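PDB 4K3F: probable TonB-dependent receptor from Pseudomonas aeruginosa, which probably serves as a periplasmic methionine-binding lipoprotein of the NlpA family, with selenomethionine bound in its pocket. Local coordinates for residues L5-T10 and V30-K35; A15-V20 and K225-E230; V75-V80 and L200-D205; G101-I106 and Q164-L169. One frame throughout, in Å; residues are numbered along the deposited sequence. Where two conformers were deposited one is given.

Contact 1 (L5-T10 and V30-K35); sequences LTVAAT and VDLKIK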
loop_
_atom_site.group_PDB
_atom_site.type_symbol
_atom_site.label_atom_id
_atom_site.label_comp_id
_atom_site.label_asym_id
_atom_site.label_seq_id
_atom_site.Cartn_x
_atom_site.Cartn_y
_atom_site.Cartn_z
ATOM N N LEU A 5 -22.554 -6.879 -1.861
ATOM C CA LEU A 5 -21.228 -6.852 -1.195
ATOM C C LEU A 5 -20.602 -5.517 -1.478
ATOM O O LEU A 5 -20.266 -5.220 -2.603
ATOM C CB LEU A 5 -20.335 -8.010 -1.660
ATOM C CG LEU A 5 -18.966 -8.117 -1.026
ATOM C CD1 LEU A 5 -19.098 -8.332 0.468
ATOM C CD2 LEU A 5 -18.223 -9.280 -1.677
ATOM N N THR A 6 -20.485 -4.671 -0.460
ATOM C CA THR A 6 -19.979 -3.327 -0.683
ATOM C C THR A 6 -18.514 -3.252 -0.208
ATOM O O THR A 6 -18.205 -3.702 0.876
ATOM C CB THR A 6 -20.836 -2.280 0.065
ATOM O OG1 THR A 6 -20.933 -2.643 1.441
ATOM C CG2 THR A 6 -22.226 -2.197 -0.555
ATOM N N VAL A 7 -17.633 -2.679 -1.035
ATOM C CA VAL A 7 -16.172 -2.692 -0.802
ATOM C C VAL A 7 -15.574 -1.308 -1.042
ATOM O O VAL A 7 -15.727 -0.738 -2.141
ATOM C CB VAL A 7 -15.449 -3.710 -1.712
ATOM C CG1 VAL A 7 -13.992 -3.815 -1.342
ATOM C CG2 VAL A 7 -16.074 -5.078 -1.572
ATOM N N ALA A 8 -14.943 -0.756 -0.002
ATOM C CA ALA A 8 -14.195 0.498 -0.164
ATOM C C ALA A 8 -12.795 0.205 -0.694
ATOM O O ALA A 8 -12.127 -0.724 -0.226
ATOM C CB ALA A 8 -14.061 1.176 1.179
ATOM N N ALA A 9 -12.310 1.034 -1.608
ATOM C CA ALA A 9 -11.003 0.807 -2.223
ATOM C C ALA A 9 -10.342 2.090 -2.650
ATOM O O ALA A 9 -11.045 3.035 -3.013
ATOM C CB ALA A 9 -11.160 -0.065 -3.438
ATOM N N THR A 10 -9.014 2.122 -2.628
ATOM C CA THR A 10 -8.272 3.233 -3.242
ATOM C C THR A 10 -8.352 3.034 -4.772
ATOM O O THR A 10 -8.626 1.943 -5.301
ATOM C CB THR A 10 -6.791 3.313 -2.761
ATOM O OG1 THR A 10 -6.275 1.971 -2.644
ATOM C CG2 THR A 10 -6.732 3.965 -1.380
ATOM N N VAL A 30 -23.258 -12.642 -6.837
ATOM C CA VAL A 30 -22.780 -11.605 -5.938
ATOM C C VAL A 30 -22.700 -10.298 -6.662
ATOM O O VAL A 30 -22.079 -10.223 -7.715
ATOM C CB VAL A 30 -21.384 -11.926 -5.347
ATOM C CG1 VAL A 30 -20.843 -10.713 -4.588
ATOM C CG2 VAL A 30 -21.475 -13.148 -4.464
ATOM N N ASP A 31 -23.326 -9.278 -6.085
ATOM C CA ASP A 31 -23.376 -7.935 -6.674
ATOM C C ASP A 31 -22.391 -7.038 -5.958
ATOM O O ASP A 31 -22.679 -6.477 -4.896
ATOM C CB ASP A 31 -24.787 -7.362 -6.599
ATOM C CG ASP A 31 -24.890 -5.983 -7.198
ATOM O OD1 ASP A 31 -24.023 -5.576 -8.003
ATOM O OD2 ASP A 31 -25.872 -5.292 -6.873
ATOM N N LEU A 32 -21.190 -6.981 -6.516
ATOM C CA LEU A 32 -20.093 -6.211 -5.930
ATOM C C LEU A 32 -20.258 -4.728 -6.196
ATOM O O LEU A 32 -20.335 -4.325 -7.350
ATOM C CB LEU A 32 -18.763 -6.649 -6.509
ATOM C CG LEU A 32 -17.500 -6.036 -5.905
ATOM C CD1 LEU A 32 -17.357 -6.418 -4.430
ATOM C CD2 LEU A 32 -16.286 -6.532 -6.660
ATOM N N LYS A 33 -20.316 -3.927 -5.129
ATOM C CA LYS A 33 -20.512 -2.472 -5.207
ATOM C C LYS A 33 -19.293 -1.791 -4.629
ATOM O O LYS A 33 -18.996 -1.903 -3.407
ATOM C CB LYS A 33 -21.778 -2.073 -4.444
ATOM C CG LYS A 33 -23.040 -2.758 -4.981
ATOM C CD LYS A 33 -24.247 -2.424 -4.108
ATOM C CE LYS A 33 -25.443 -3.288 -4.424
ATOM N NZ LYS A 33 -26.288 -3.492 -3.217
ATOM N N ILE A 34 -18.579 -1.080 -5.490
ATOM C CA ILE A 34 -17.250 -0.565 -5.167
ATOM C C ILE A 34 -17.395 0.928 -4.879
ATOM O O ILE A 34 -18.066 1.658 -5.640
ATOM C CB ILE A 34 -16.309 -0.728 -6.381
ATOM C CG1 ILE A 34 -16.152 -2.202 -6.764
ATOM C CG2 ILE A 34 -14.957 -0.091 -6.129
ATOM C CD1 ILE A 34 -15.741 -2.374 -8.211
ATOM N N LYS A 35 -16.793 1.359 -3.774
ATOM C CA LYS A 35 -16.802 2.765 -3.380
ATOM C C LYS A 35 -15.368 3.234 -3.263
ATOM O O LYS A 35 -14.597 2.696 -2.453
ATOM C CB LYS A 35 -17.564 2.916 -2.063
ATOM C CG LYS A 35 -19.097 2.864 -2.216
ATOM C CD LYS A 35 -19.601 1.495 -2.658
ATOM C CE LYS A 35 -21.074 1.295 -2.392
ATOM N NZ LYS A 35 -21.893 2.284 -3.138
#
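L5 pairs with the parallel strand 30-36 through both ends of its backbone, giving its N to D31 O at 3.1 Å and taking K33 N on its own O at 2.8 Å. L5 N stands above the plane of the D31 carbonyl, while the bond from K33 is nearly straight, 172° at the hydrogen. CG of L5 stands anti to the backbone N (chi1 -178°), and the side chain lies across those of V30 and L32: CB meets V30 CG1, and CD2 comes to 4.1 Å from L32 CD1. T6 faces the other way, with K33 beside it on the same face of the sheet, and its CG2 touches K33 CB at 3.9 Å. The lysine's amine leads away from this contact to S4 OG. V7 returns to the L5 side. Its CG2 presses on L32 CD1 at 3.4 Å, tighter than carbons normally pack, and that same L32 methyl also lies 3.6 Å from L5 O, fitted against both neighbours. The backbone of V7 is engaged at both ends, N to K33 O and O to K35 N. A8 adds a CA-H...O contact, its CA 3.2 Å from K35 O, and A9 N bonds to that same oxygen at 3.0 Å. L18 of helix 11-26 packs on V7, A9 and I34, and L215 of helix 210-218 on L5 and V7. The two strands with helix 11-26 between them form a beta-alpha-beta unit, which opens the 2-1-3-5-4 strand order characteristic of type 2 periplasmic binding proteins.

Contact 2 (A15-V20 and K225-E230); sequences AEILNV and KQFIQE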
loop_
_atom_site.group_PDB
_atom_site.type_symbol
_atom_site.label_atom_id
_atom_site.label_comp_id
_atom_site.label_asym_id
_atom_site.label_seq_id
_atom_site.Cartn_x
_atom_site.Cartn_y
_atom_site.Cartn_z
ATOM N N ALA A 15 -9.368 -0.353 -6.940
ATOM C CA ALA A 15 -10.703 -0.246 -7.532
ATOM C C ALA A 15 -10.706 -0.752 -8.986
ATOM O O ALA A 15 -11.697 -1.307 -9.467
ATOM C CB ALA A 15 -11.237 1.180 -7.425
ATOM N N GLU A 16 -9.568 -0.633 -9.664
ATOM C CA GLU A 16 -9.443 -1.169 -11.025
ATOM C C GLU A 16 -9.557 -2.705 -10.958
ATOM O O GLU A 16 -10.279 -3.315 -11.729
ATOM C CB GLU A 16 -8.125 -0.738 -11.664
ATOM C CG GLU A 16 -7.974 0.774 -11.788
ATOM C CD GLU A 16 -6.790 1.212 -12.659
ATOM O OE1 GLU A 16 -5.722 0.591 -12.610
ATOM O OE2 GLU A 16 -6.920 2.237 -13.342
ATOM N N ILE A 17 -8.800 -3.318 -10.059
ATOM C CA ILE A 17 -8.881 -4.766 -9.868
ATOM C C ILE A 17 -10.303 -5.212 -9.580
ATOM O O ILE A 17 -10.803 -6.188 -10.159
ATOM C CB ILE A 17 -7.932 -5.199 -8.723
ATOM C CG1 ILE A 17 -6.474 -5.043 -9.177
ATOM C CG2 ILE A 17 -8.224 -6.633 -8.268
ATOM C CD1 ILE A 17 -5.457 -5.114 -8.037
ATOM N N LEU A 18 -10.958 -4.513 -8.647
ATOM C CA LEU A 18 -12.332 -4.822 -8.309
ATOM C C LEU A 18 -13.312 -4.673 -9.481
ATOM O O LEU A 18 -14.204 -5.532 -9.618
ATOM C CB LEU A 18 -12.779 -4.037 -7.067
ATOM C CG LEU A 18 -12.051 -4.404 -5.768
ATOM C CD1 LEU A 18 -12.471 -3.405 -4.703
ATOM C CD2 LEU A 18 -12.315 -5.818 -5.281
ATOM N N ASN A 19 -13.122 -3.662 -10.344
ATOM C CA ASN A 19 -13.982 -3.498 -11.528
ATOM C C ASN A 19 -13.879 -4.721 -12.493
ATOM O O ASN A 19 -14.859 -5.129 -13.103
ATOM C CB ASN A 19 -13.610 -2.238 -12.314
ATOM C CG ASN A 19 -14.033 -0.946 -11.626
ATOM O OD1 ASN A 19 -15.062 -0.880 -11.005
ATOM N ND2 ASN A 19 -13.242 0.105 -11.823
ATOM N N VAL A 20 -12.684 -5.295 -12.567
ATOM C CA VAL A 20 -12.434 -6.450 -13.449
ATOM C C VAL A 20 -13.009 -7.726 -12.835
ATOM O O VAL A 20 -13.423 -8.599 -13.575
ATOM C CB VAL A 20 -10.922 -6.530 -13.753
ATOM C CG1 VAL A 20 -10.525 -7.790 -14.482
ATOM C CG2 VAL A 20 -10.535 -5.289 -14.559
ATOM N N LYS A 225 -4.948 -12.356 -12.054
ATOM C CA LYS A 225 -3.488 -12.365 -12.089
ATOM C C LYS A 225 -3.010 -11.802 -13.428
ATOM O O LYS A 225 -2.142 -10.945 -13.487
ATOM C CB LYS A 225 -2.935 -13.774 -11.841
ATOM C CG LYS A 225 -1.441 -13.903 -12.041
ATOM C CD LYS A 225 -1.009 -15.344 -11.811
ATOM C CE LYS A 225 -0.510 -15.531 -10.412
ATOM N NZ LYS A 225 0.308 -16.756 -10.298
ATOM N N GLN A 226 -3.650 -12.244 -14.507
ATOM C CA GLN A 226 -3.316 -11.751 -15.830
ATOM C C GLN A 226 -3.548 -10.252 -15.924
ATOM O O GLN A 226 -2.710 -9.528 -16.479
ATOM C CB GLN A 226 -4.152 -12.481 -16.902
ATOM C CG GLN A 226 -3.973 -11.989 -18.345
ATOM C CD GLN A 226 -2.541 -12.050 -18.819
ATOM O OE1 GLN A 226 -1.869 -13.045 -18.579
ATOM N NE2 GLN A 226 -2.064 -10.987 -19.502
ATOM N N PHE A 227 -4.701 -9.789 -15.434
ATOM C CA PHE A 227 -4.988 -8.365 -15.499
ATOM C C PHE A 227 -3.879 -7.589 -14.787
ATOM O O PHE A 227 -3.382 -6.594 -15.281
ATOM C CB PHE A 227 -6.359 -8.014 -14.867
ATOM C CG PHE A 227 -6.559 -6.532 -14.665
ATOM C CD1 PHE A 227 -6.846 -5.703 -15.742
ATOM C CD2 PHE A 227 -6.452 -5.965 -13.414
ATOM C CE1 PHE A 227 -7.003 -4.337 -15.573
ATOM C CE2 PHE A 227 -6.615 -4.608 -13.231
ATOM C CZ PHE A 227 -6.883 -3.788 -14.315
ATOM N N ILE A 228 -3.521 -8.032 -13.580
ATOM C CA ILE A 228 -2.519 -7.314 -12.773
ATOM C C ILE A 228 -1.189 -7.253 -13.531
ATOM O O ILE A 228 -0.528 -6.217 -13.603
ATOM C CB ILE A 228 -2.338 -7.989 -11.391
ATOM C CG1 ILE A 228 -3.582 -7.742 -10.509
ATOM C CG2 ILE A 228 -1.091 -7.468 -10.697
ATOM C CD1 ILE A 228 -3.656 -8.601 -9.259
ATOM N N GLN A 229 -0.789 -8.379 -14.082
ATOM C CA GLN A 229 0.475 -8.436 -14.813
ATOM C C GLN A 229 0.547 -7.489 -16.034
ATOM O O GLN A 229 1.515 -6.716 -16.220
ATOM C CB GLN A 229 0.708 -9.884 -15.248
ATOM C CG GLN A 229 1.155 -10.772 -14.092
ATOM C CD GLN A 229 1.171 -12.233 -14.467
ATOM O OE1 GLN A 229 0.505 -12.647 -15.413
ATOM N NE2 GLN A 229 1.901 -13.034 -13.700
ATOM N N GLU A 230 -0.467 -7.562 -16.886
ATOM C CA GLU A 230 -0.484 -6.764 -18.120
ATOM C C GLU A 230 -0.741 -5.279 -17.838
ATOM O O GLU A 230 -0.183 -4.420 -18.507
ATOM C CB GLU A 230 -1.519 -7.321 -19.114
ATOM C CG GLU A 230 -2.961 -6.997 -18.745
ATOM C CD GLU A 230 -3.976 -7.498 -19.769
ATOM O OE1 GLU A 230 -4.188 -8.737 -19.816
ATOM O OE2 GLU A 230 -4.578 -6.645 -20.491
#
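V20 and F227 make the central contact between these two helix segments, a CH-pi interaction in which V20 CG2 stands over the face of the phenyl ring. The methyl carbon is 3.8 Å from the ring centroid and only 11° off the normal, so it sits over the middle of the ring and not at its rim. CG1 of the same valine lies nearer the root of the side chain, 4.2 Å from F227 CB. F227 CB already points at helix 11-26, and CG stands anti to the backbone N (chi1 168°). The far end of the ring meets the preceding turn of helix 11-26: CE2 lies 4.1 Å from I17 CA, in an oblique approach, and CZ lies 4.2 Å from E16 CB. Beside this, I17 and I228 meet through their CG1-CD1 arms, I17 CD1 lying 4.1 Å from I228 CG1 as the two chains pass at a slant. The side-chain contacts are all apolar; the carboxylate of E16 turns to Y232 OH, further along helix 222-232. The segment axes stay 10.5 Å apart and run at 140° to each other, a wide spacing bridged chiefly by the aromatic ring. Helix 222-232 completes the surroundings with I224 against V20, and I228 also packs on P238 of strand 237-238. On the other flank of helix 11-26, A15 rests on I34 and E36 of strand 30-36, so this helix lies between the sheet that holds strands 3-9 and 30-36 and the C-terminal helix.

Contact 3 (V75-V80 and L200-D205); sequences VAVTGV and LVARPD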
loop_
_atom_site.group_PDB
_atom_site.type_symbol
_atom_site.label_atom_id
_atom_site.label_comp_id
_atom_site.label_asym_id
_atom_site.label_seq_id
_atom_site.Cartn_x
_atom_site.Cartn_y
_atom_site.Cartn_z
ATOM N N VAL A 75 -10.627 -7.620 10.255
ATOM C CA VAL A 75 -9.868 -8.860 10.042
ATOM C C VAL A 75 -9.535 -9.025 8.559
ATOM O O VAL A 75 -10.317 -8.758 7.627
ATOM C CB VAL A 75 -10.653 -10.112 10.567
ATOM C CG1 VAL A 75 -10.767 -10.046 12.089
ATOM C CG2 VAL A 75 -12.065 -10.225 9.983
ATOM N N ALA A 76 -8.353 -9.554 8.324
ATOM C CA ALA A 76 -7.932 -9.834 6.976
ATOM C C ALA A 76 -8.643 -11.069 6.420
ATOM O O ALA A 76 -8.832 -12.037 7.105
ATOM C CB ALA A 76 -6.424 -10.081 6.978
ATOM N N VAL A 77 -8.997 -11.031 5.155
ATOM C CA VAL A 77 -9.687 -12.133 4.466
ATOM C C VAL A 77 -8.727 -12.901 3.553
ATOM O O VAL A 77 -8.632 -14.155 3.646
ATOM C CB VAL A 77 -10.880 -11.616 3.632
ATOM C CG1 VAL A 77 -11.582 -12.787 2.934
ATOM C CG2 VAL A 77 -11.851 -10.858 4.521
ATOM N N THR A 78 -8.009 -12.168 2.705
ATOM C CA THR A 78 -7.046 -12.774 1.794
ATOM C C THR A 78 -6.096 -11.755 1.244
ATOM O O THR A 78 -6.386 -10.556 1.262
ATOM C CB THR A 78 -7.743 -13.512 0.638
ATOM O OG1 THR A 78 -6.817 -14.442 0.050
ATOM C CG2 THR A 78 -8.257 -12.574 -0.444
ATOM N N GLY A 79 -4.937 -12.233 0.800
ATOM C CA GLY A 79 -3.940 -11.391 0.204
ATOM C C GLY A 79 -4.087 -11.386 -1.297
ATOM O O GLY A 79 -4.491 -12.374 -1.906
ATOM N N VAL A 80 -3.794 -10.261 -1.908
ATOM C CA VAL A 80 -3.997 -10.103 -3.310
ATOM C C VAL A 80 -2.735 -9.771 -4.082
ATOM O O VAL A 80 -2.437 -10.452 -5.052
ATOM C CB VAL A 80 -5.099 -9.081 -3.617
ATOM C CG1 VAL A 80 -5.347 -9.043 -5.121
ATOM C CG2 VAL A 80 -6.405 -9.427 -2.917
ATOM N N LEU A 200 -7.643 -7.958 1.339
ATOM C CA LEU A 200 -9.071 -7.709 1.467
ATOM C C LEU A 200 -9.368 -7.806 2.971
ATOM O O LEU A 200 -8.952 -8.772 3.598
ATOM C CB LEU A 200 -9.845 -8.768 0.725
ATOM C CG LEU A 200 -11.351 -8.797 0.910
ATOM C CD1 LEU A 200 -11.964 -7.589 0.299
ATOM C CD2 LEU A 200 -11.946 -10.045 0.260
ATOM N N VAL A 201 -10.134 -6.860 3.521
ATOM C CA VAL A 201 -10.365 -6.743 4.966
ATOM C C VAL A 201 -11.849 -6.638 5.183
ATOM O O VAL A 201 -12.574 -5.956 4.426
ATOM C CB VAL A 201 -9.612 -5.491 5.549
ATOM C CG1 VAL A 201 -10.038 -5.193 6.985
ATOM C CG2 VAL A 201 -8.129 -5.791 5.497
ATOM N N ALA A 202 -12.316 -7.318 6.210
ATOM C CA ALA A 202 -13.738 -7.280 6.539
ATOM C C ALA A 202 -13.902 -7.391 8.025
ATOM O O ALA A 202 -13.031 -6.923 8.748
ATOM C CB ALA A 202 -14.456 -8.379 5.741
ATOM N N ARG A 203 -15.010 -7.942 8.494
ATOM C CA ARG A 203 -15.290 -8.031 9.924
ATOM C C ARG A 203 -15.457 -9.488 10.342
ATOM O O ARG A 203 -15.740 -10.330 9.508
ATOM C CB ARG A 203 -16.598 -7.305 10.201
ATOM C CG ARG A 203 -16.512 -5.800 9.930
ATOM C CD ARG A 203 -17.708 -5.007 10.465
ATOM N NE ARG A 203 -18.931 -5.544 9.895
ATOM C CZ ARG A 203 -19.554 -5.097 8.807
ATOM N NH1 ARG A 203 -19.214 -3.940 8.234
ATOM N NH2 ARG A 203 -20.595 -5.771 8.351
ATOM N N PRO A 204 -15.361 -9.775 11.650
ATOM C CA PRO A 204 -15.710 -11.142 12.060
ATOM C C PRO A 204 -17.042 -11.645 11.551
ATOM O O PRO A 204 -17.161 -12.827 11.229
ATOM C CB PRO A 204 -15.662 -11.069 13.582
ATOM C CG PRO A 204 -14.581 -10.030 13.836
ATOM C CD PRO A 204 -14.815 -8.986 12.769
ATOM N N ASP A 205 -18.045 -10.776 11.438
ATOM C CA ASP A 205 -19.371 -11.186 11.044
ATOM C C ASP A 205 -19.483 -11.681 9.614
ATOM O O ASP A 205 -20.351 -12.520 9.320
ATOM C CB ASP A 205 -20.435 -10.124 11.335
ATOM C CG ASP A 205 -20.215 -8.791 10.573
ATOM O OD1 ASP A 205 -20.516 -8.665 9.347
ATOM O OD2 ASP A 205 -19.728 -7.856 11.269
#
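V75 CG2 lies 3.5 Å from R203 C, the carbonyl carbon of a residue whose flat guanidinium has D205 at its edge, in plane. The grip is side-on: R203 NE bonds to D205 OD2 at 2.8 Å, a salt bridge, and NH2 reaches OD1, both oxygens using syn lone pairs. The NE bond is close to straight, 168° at the hydrogen, while NH1 turns to V47 O. P204, between these two residues, lays its CD against V75 CG2 at 4.1 Å. Before these residues the chains run antiparallel. V75 and A202 form a hydrogen-bonded pair, A202 N to V75 O at 2.8 Å with the donor in the carbonyl plane, whereas V75 N meets A202 O from above its plane. This joins strand 75-82 to strand 198-202, the late strand that a type 2 periplasmic binding fold inserts into its first sheet. V77 N continues the pairing onto L200 O at 2.7 Å. V77 turns toward the other strand and lies side by side with L200, pointing the same way, V77 CG1 3.8 Å from L200 CD2, and V77 CG2 reaches A202 CB at the same separation. L215 and A216 of helix 210-218 pack over L200 and V77.

Contact 4 (G101-I106 and Q164-L169); sequences GATVVI and QVDMAL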
loop_
_atom_site.group_PDB
_atom_site.type_symbol
_atom_site.label_atom_id
_atom_site.label_comp_id
_atom_site.label_asym_id
_atom_site.label_seq_id
_atom_site.Cartn_x
_atom_site.Cartn_y
_atom_site.Cartn_z
ATOM N N GLY A 101 22.871 16.800 3.696
ATOM C CA GLY A 101 21.675 17.487 4.165
ATOM C C GLY A 101 20.427 17.342 3.272
ATOM O O GLY A 101 19.457 18.081 3.429
ATOM N N ALA A 102 20.437 16.368 2.364
ATOM C CA ALA A 102 19.296 16.081 1.528
ATOM C C ALA A 102 18.025 15.863 2.332
ATOM O O ALA A 102 18.008 15.216 3.388
ATOM C CB ALA A 102 19.550 14.883 0.617
ATOM N N THR A 103 16.941 16.428 1.783
ATOM C CA THR A 103 15.631 16.251 2.320
ATOM C C THR A 103 14.995 15.038 1.682
ATOM O O THR A 103 14.827 14.969 0.460
ATOM C CB THR A 103 14.749 17.507 2.138
ATOM O OG1 THR A 103 14.744 17.924 0.757
ATOM C CG2 THR A 103 15.272 18.636 3.016
ATOM N N VAL A 104 14.613 14.100 2.534
ATOM C CA VAL A 104 13.979 12.840 2.102
ATOM C C VAL A 104 12.679 12.678 2.874
ATOM O O VAL A 104 12.690 12.511 4.102
ATOM C CB VAL A 104 14.930 11.665 2.369
ATOM C CG1 VAL A 104 14.328 10.350 1.954
ATOM C CG2 VAL A 104 16.239 11.885 1.616
ATOM N N VAL A 105 11.557 12.713 2.164
ATOM C CA VAL A 105 10.260 12.640 2.819
ATOM C C VAL A 105 9.722 11.203 2.746
ATOM O O VAL A 105 9.880 10.515 1.734
ATOM C CB VAL A 105 9.259 13.692 2.285
ATOM C CG1 VAL A 105 8.922 13.461 0.816
ATOM C CG2 VAL A 105 8.025 13.747 3.153
ATOM N N ILE A 106 9.134 10.773 3.849
ATOM C CA ILE A 106 8.549 9.436 3.957
ATOM C C ILE A 106 7.161 9.570 4.593
ATOM O O ILE A 106 6.829 10.602 5.153
ATOM C CB ILE A 106 9.473 8.524 4.820
ATOM C CG1 ILE A 106 9.449 8.929 6.286
ATOM C CG2 ILE A 106 10.896 8.501 4.236
ATOM C CD1 ILE A 106 10.285 8.062 7.213
ATOM N N GLN A 164 9.517 19.614 -4.292
ATOM C CA GLN A 164 9.976 20.483 -3.222
ATOM C C GLN A 164 10.936 19.779 -2.251
ATOM O O GLN A 164 11.221 20.327 -1.185
ATOM C CB GLN A 164 8.766 20.989 -2.407
ATOM C CG GLN A 164 7.696 21.754 -3.193
ATOM C CD GLN A 164 6.337 21.787 -2.488
ATOM O OE1 GLN A 164 5.417 21.057 -2.853
ATOM N NE2 GLN A 164 6.212 22.627 -1.470
ATOM N N VAL A 165 11.352 18.549 -2.574
ATOM C CA VAL A 165 12.285 17.796 -1.760
ATOM C C VAL A 165 13.347 17.135 -2.643
ATOM O O VAL A 165 13.199 17.078 -3.854
ATOM C CB VAL A 165 11.538 16.729 -0.896
ATOM C CG1 VAL A 165 10.525 17.411 0.019
ATOM C CG2 VAL A 165 10.870 15.676 -1.757
ATOM N N ASP A 166 14.411 16.619 -2.043
ATOM C CA ASP A 166 15.402 15.906 -2.805
ATOM C C ASP A 166 14.961 14.506 -3.178
ATOM O O ASP A 166 15.385 13.990 -4.219
ATOM C CB ASP A 166 16.718 15.917 -2.028
ATOM C CG ASP A 166 17.267 17.355 -1.848
ATOM O OD1 ASP A 166 17.137 18.175 -2.790
ATOM O OD2 ASP A 166 17.789 17.688 -0.764
HETATM N N MSE A 167 14.183 13.845 -2.296
HETATM C CA MSE A 167 13.699 12.484 -2.586
HETATM C C MSE A 167 12.445 12.244 -1.754
HETATM O O MSE A 167 12.357 12.732 -0.601
HETATM C CB MSE A 167 14.789 11.455 -2.275
HETATM C CG MSE A 167 14.476 10.047 -2.760
HETATM SE SE MSE A 167 16.076 8.930 -2.843
HETATM C CE MSE A 167 16.401 8.842 -0.922
ATOM N N ALA A 168 11.548 11.437 -2.305
ATOM C CA ALA A 168 10.334 11.005 -1.632
ATOM C C ALA A 168 10.107 9.524 -1.814
ATOM O O ALA A 168 10.260 8.983 -2.901
ATOM C CB ALA A 168 9.129 11.796 -2.097
ATOM N N LEU A 169 9.756 8.856 -0.718
ATOM C CA LEU A 169 9.430 7.433 -0.761
ATOM C C LEU A 169 7.915 7.342 -0.718
ATOM O O LEU A 169 7.310 7.658 0.299
ATOM C CB LEU A 169 10.101 6.665 0.386
ATOM C CG LEU A 169 11.574 6.260 0.117
ATOM C CD1 LEU A 169 12.477 7.471 -0.059
ATOM C CD2 LEU A 169 12.076 5.355 1.229
#
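T103 and D166 lock the entrance to this strand pair with reciprocal bonds. T103 N gives to D166 OD2 at 3.0 Å, on the anti side of the carboxylate oxygen and tilted 27° out of the carboxylate plane, while D166 N gives to T103 OG1 at 3.1 Å. The threonine oxygen sits between backbone N and carbonyl carbon (chi1 53°), and the two side chains cross at about a right angle. T103 O in turn takes M167 N at 3.0 Å, with a weak second bond from D166 N. Regular parallel pairing follows, V105 N to M167 O and L169 N to V105 O. On one face V105 CG1 is driven against A168 CB at 3.4 Å, closer than usual for carbons, with V165 CG2 beside it at 3.9 Å. On the other, V104 and the selenomethionine residue M167 lie alongside each other; V104 CG1 meets M167 CE at 3.9 Å and L169 CD1 at 4.0 Å. A116 and L120 of helix 110-122 add to that side. These are neighbouring parallel strands of the second lobe's sheet in a periplasmic binding protein fold; the chain beyond their C-terminal ends supplies N112, R115, N171 and N173 to the pocket for the bound selenomethionine ligand.

How the contacts relate
From the N terminus, contact 1 closes the first short loop, strand 3-9 through helix 11-26 to strand 30-36. Contact 2 opens on that helix, inside the loop, and closes only near the C terminus, so the two cross; they also touch where T10 O meets A15 N, a probable hydrogen bond. Inside the long loop of contact 2 lies contact 3, and inside that lies contact 4. Contacts 1 and 3 belong to the same sheet, with centres 13 Å apart, and contact 2 packs the C-terminal helix beside it. Contact 4 stands apart on the opposite side of the chain's centre, its centre at least 32 Å from the others, in the second sheet; its chain excursion leaves and returns between the strands of contact 3.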